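PDB 4KP2: methanogen homoaconitase large subunit from Methanocaldococcus jannaschii, which catalyses, with its small subunit and a [4Fe-4S] cluster, the reversible dehydration of (R)-homocitrate to cis-homoaconitate and its hydration to homoisocitrate. Local coordinates for residues L59-L64 and L100-R105. Sequence-based numbering, arbitrary orientation.
Sequences LAYKAL and LEFVKR
Tyr61 reaches across from residues 59-64 and lays one face of its ring on Phe102 of residues 100-105. The phenol ring extends toward the second helix because CG is anti to the backbone N (chi1 -176°). Over that face sits Phe102 CB, 3.9 Å from the centroid of the Tyr61 ring, in a CH-pi contact. The Phe102 ring follows with its edge, making an offset edge-to-face pair with planes at 65° and centroids of the two rings 5.3 Å apart. Its closest point is Phe102 CD1, 3.5 Å from Tyr61 CD1. The Tyr61 and Phe102 side chains run alongside, each directed toward the other's helix. Farther out on the Tyr61 ring, CE2 lies 4.0 Å from Glu101 CB, and the OH comes near Arg105 CB at 4.4 Å. An alanine at Tyr61 is likely to open a gap between the helices and leave the edge of Phe102 and its CB without their aromatic face. One turn on, Leu64 comes in across the Phe102 side chain. Leu64 CD2 meets the edge of the Phe102 ring, 3.8 Å from Phe102 CE1. The contact is aromatic and aliphatic packing, with no hydrogen bond between the segments. The axes of the two short segments come within 10.3 Å, with their N-to-C directions 60° apart. Phe102 is buried further by the rings of Phe106 and Tyr163 and by Val79 of strand 77-80. Helix 156-165 packs on helix 57-67 through Ala60, Ala63 and Leu64. The pair thus belongs to the helical covering of the parallel sheet that contains strands 77-80 and 111-112, in an alpha-beta-alpha sandwich away from the cysteines predicted to bind the cluster.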
loop_
_atom_site.group_PDB
_atom_site.type_symbol
_atom_site.label_atom_id
_atom_site.label_comp_id
_atom_site.label_asym_id
_atom_site.label_seq_id
_atom_site.Cartn_x
_atom_site.Cartn_y
_atom_site.Cartn_z
ATOM N N LEU A 59 -14.953 -7.798 -16.982
ATOM C CA LEU A 59 -16.170 -7.285 -17.595
ATOM C C LEU A 59 -16.149 -7.501 -19.105
ATOM O O LEU A 59 -17.178 -7.792 -19.714
ATOM C CB LEU A 59 -16.348 -5.800 -17.277
ATOM C CG LEU A 59 -17.123 -5.425 -16.010
ATOM C CD1 LEU A 59 -16.529 -6.078 -14.772
ATOM C CD2 LEU A 59 -17.166 -3.913 -15.848
ATOM N N ALA A 60 -14.969 -7.361 -19.700
ATOM C CA ALA A 60 -14.806 -7.548 -21.136
ATOM C C ALA A 60 -14.724 -9.028 -21.492
ATOM O O ALA A 60 -15.145 -9.439 -22.572
ATOM C CB ALA A 60 -13.568 -6.816 -21.629
ATOM N N TYR A 61 -14.179 -9.822 -20.576
ATOM C CA TYR A 61 -14.057 -11.260 -20.780
ATOM C C TYR A 61 -15.430 -11.920 -20.741
ATOM O O TYR A 61 -15.758 -12.735 -21.604
ATOM C CB TYR A 61 -13.147 -11.875 -19.715
ATOM C CG TYR A 61 -12.875 -13.353 -19.908
ATOM C CD1 TYR A 61 -12.900 -13.928 -21.174
ATOM C CD2 TYR A 61 -12.601 -14.174 -18.822
ATOM C CE1 TYR A 61 -12.655 -15.275 -21.351
ATOM C CE2 TYR A 61 -12.355 -15.524 -18.990
ATOM C CZ TYR A 61 -12.383 -16.069 -20.257
ATOM O OH TYR A 61 -12.138 -17.412 -20.431
ATOM N N LYS A 62 -16.225 -11.568 -19.735
ATOM C CA LYS A 62 -17.570 -12.111 -19.584
ATOM C C LYS A 62 -18.418 -11.760 -20.802
ATOM O O LYS A 62 -19.243 -12.557 -21.249
ATOM C CB LYS A 62 -18.221 -11.565 -18.312
ATOM C CG LYS A 62 -18.916 -12.613 -17.452
ATOM C CD LYS A 62 -20.075 -13.267 -18.187
ATOM C CE LYS A 62 -20.860 -14.187 -17.268
ATOM N NZ LYS A 62 -19.990 -15.222 -16.645
ATOM N N ALA A 63 -18.202 -10.564 -21.339
ATOM C CA ALA A 63 -18.900 -10.126 -22.540
ATOM C C ALA A 63 -18.383 -10.871 -23.766
ATOM O O ALA A 63 -19.118 -11.087 -24.730
ATOM C CB ALA A 63 -18.746 -8.627 -22.724
ATOM N N LEU A 64 -17.114 -11.264 -23.719
ATOM C CA LEU A 64 -16.485 -11.979 -24.822
ATOM C C LEU A 64 -16.972 -13.424 -24.885
ATOM O O LEU A 64 -17.011 -14.032 -25.955
ATOM C CB LEU A 64 -14.963 -11.942 -24.673
ATOM C CG LEU A 64 -14.125 -12.614 -25.763
ATOM C CD1 LEU A 64 -14.368 -11.953 -27.109
ATOM C CD2 LEU A 64 -12.649 -12.575 -25.400
ATOM N N LEU A 100 -7.214 -13.580 -14.720
ATOM C CA LEU A 100 -6.132 -14.545 -14.865
ATOM C C LEU A 100 -6.539 -15.684 -15.792
ATOM O O LEU A 100 -5.701 -16.248 -16.494
ATOM C CB LEU A 100 -5.705 -15.093 -13.501
ATOM C CG LEU A 100 -4.869 -14.161 -12.624
ATOM C CD1 LEU A 100 -4.570 -14.812 -11.283
ATOM C CD2 LEU A 100 -3.582 -13.788 -13.336
ATOM N N GLU A 101 -7.827 -16.017 -15.790
ATOM C CA GLU A 101 -8.351 -17.038 -16.690
ATOM C C GLU A 101 -8.201 -16.582 -18.134
ATOM O O GLU A 101 -7.740 -17.336 -18.990
ATOM C CB GLU A 101 -9.824 -17.320 -16.395
ATOM C CG GLU A 101 -10.092 -17.873 -15.008
ATOM C CD GLU A 101 -11.549 -18.246 -14.808
ATOM O OE1 GLU A 101 -12.280 -18.353 -15.816
ATOM O OE2 GLU A 101 -11.963 -18.431 -13.644
ATOM N N PHE A 102 -8.594 -15.337 -18.386
ATOM C CA PHE A 102 -8.507 -14.733 -19.710
ATOM C C PHE A 102 -7.080 -14.772 -20.248
ATOM O O PHE A 102 -6.848 -15.160 -21.393
ATOM C CB PHE A 102 -9.011 -13.289 -19.656
ATOM C CG PHE A 102 -8.839 -12.534 -20.942
ATOM C CD1 PHE A 102 -9.752 -12.682 -21.973
ATOM C CD2 PHE A 102 -7.771 -11.669 -21.117
ATOM C CE1 PHE A 102 -9.600 -11.989 -23.156
ATOM C CE2 PHE A 102 -7.612 -10.972 -22.300
ATOM C CZ PHE A 102 -8.528 -11.132 -23.320
ATOM N N VAL A 103 -6.131 -14.372 -19.409
ATOM C CA VAL A 103 -4.723 -14.359 -19.785
ATOM C C VAL A 103 -4.202 -15.775 -20.011
ATOM O O VAL A 103 -3.472 -16.035 -20.968
ATOM C CB VAL A 103 -3.864 -13.661 -18.711
ATOM C CG1 VAL A 103 -2.389 -13.728 -19.076
ATOM C CG2 VAL A 103 -4.307 -12.218 -18.539
ATOM N N LYS A 104 -4.590 -16.689 -19.128
ATOM C CA LYS A 104 -4.146 -18.075 -19.213
ATOM C C LYS A 104 -4.740 -18.767 -20.436
ATOM O O LYS A 104 -4.053 -19.515 -21.132
ATOM C CB LYS A 104 -4.541 -18.835 -17.947
ATOM C CG LYS A 104 -3.695 -20.064 -17.674
ATOM C CD LYS A 104 -2.278 -19.690 -17.255
ATOM C CE LYS A 104 -2.206 -19.260 -15.791
ATOM N NZ LYS A 104 -2.709 -17.878 -15.543
ATOM N N ARG A 105 -6.018 -18.508 -20.689
ATOM C CA ARG A 105 -6.728 -19.136 -21.800
ATOM C C ARG A 105 -6.198 -18.696 -23.160
ATOM O O ARG A 105 -5.824 -19.527 -23.987
ATOM C CB ARG A 105 -8.228 -18.841 -21.709
ATOM C CG ARG A 105 -9.011 -19.192 -22.964
ATOM C CD ARG A 105 -8.978 -20.686 -23.240
ATOM N NE ARG A 105 -9.495 -21.007 -24.566
ATOM C CZ ARG A 105 -8.755 -21.024 -25.670
ATOM N NH1 ARG A 105 -7.462 -20.736 -25.609
ATOM N NH2 ARG A 105 -9.307 -21.327 -26.838
#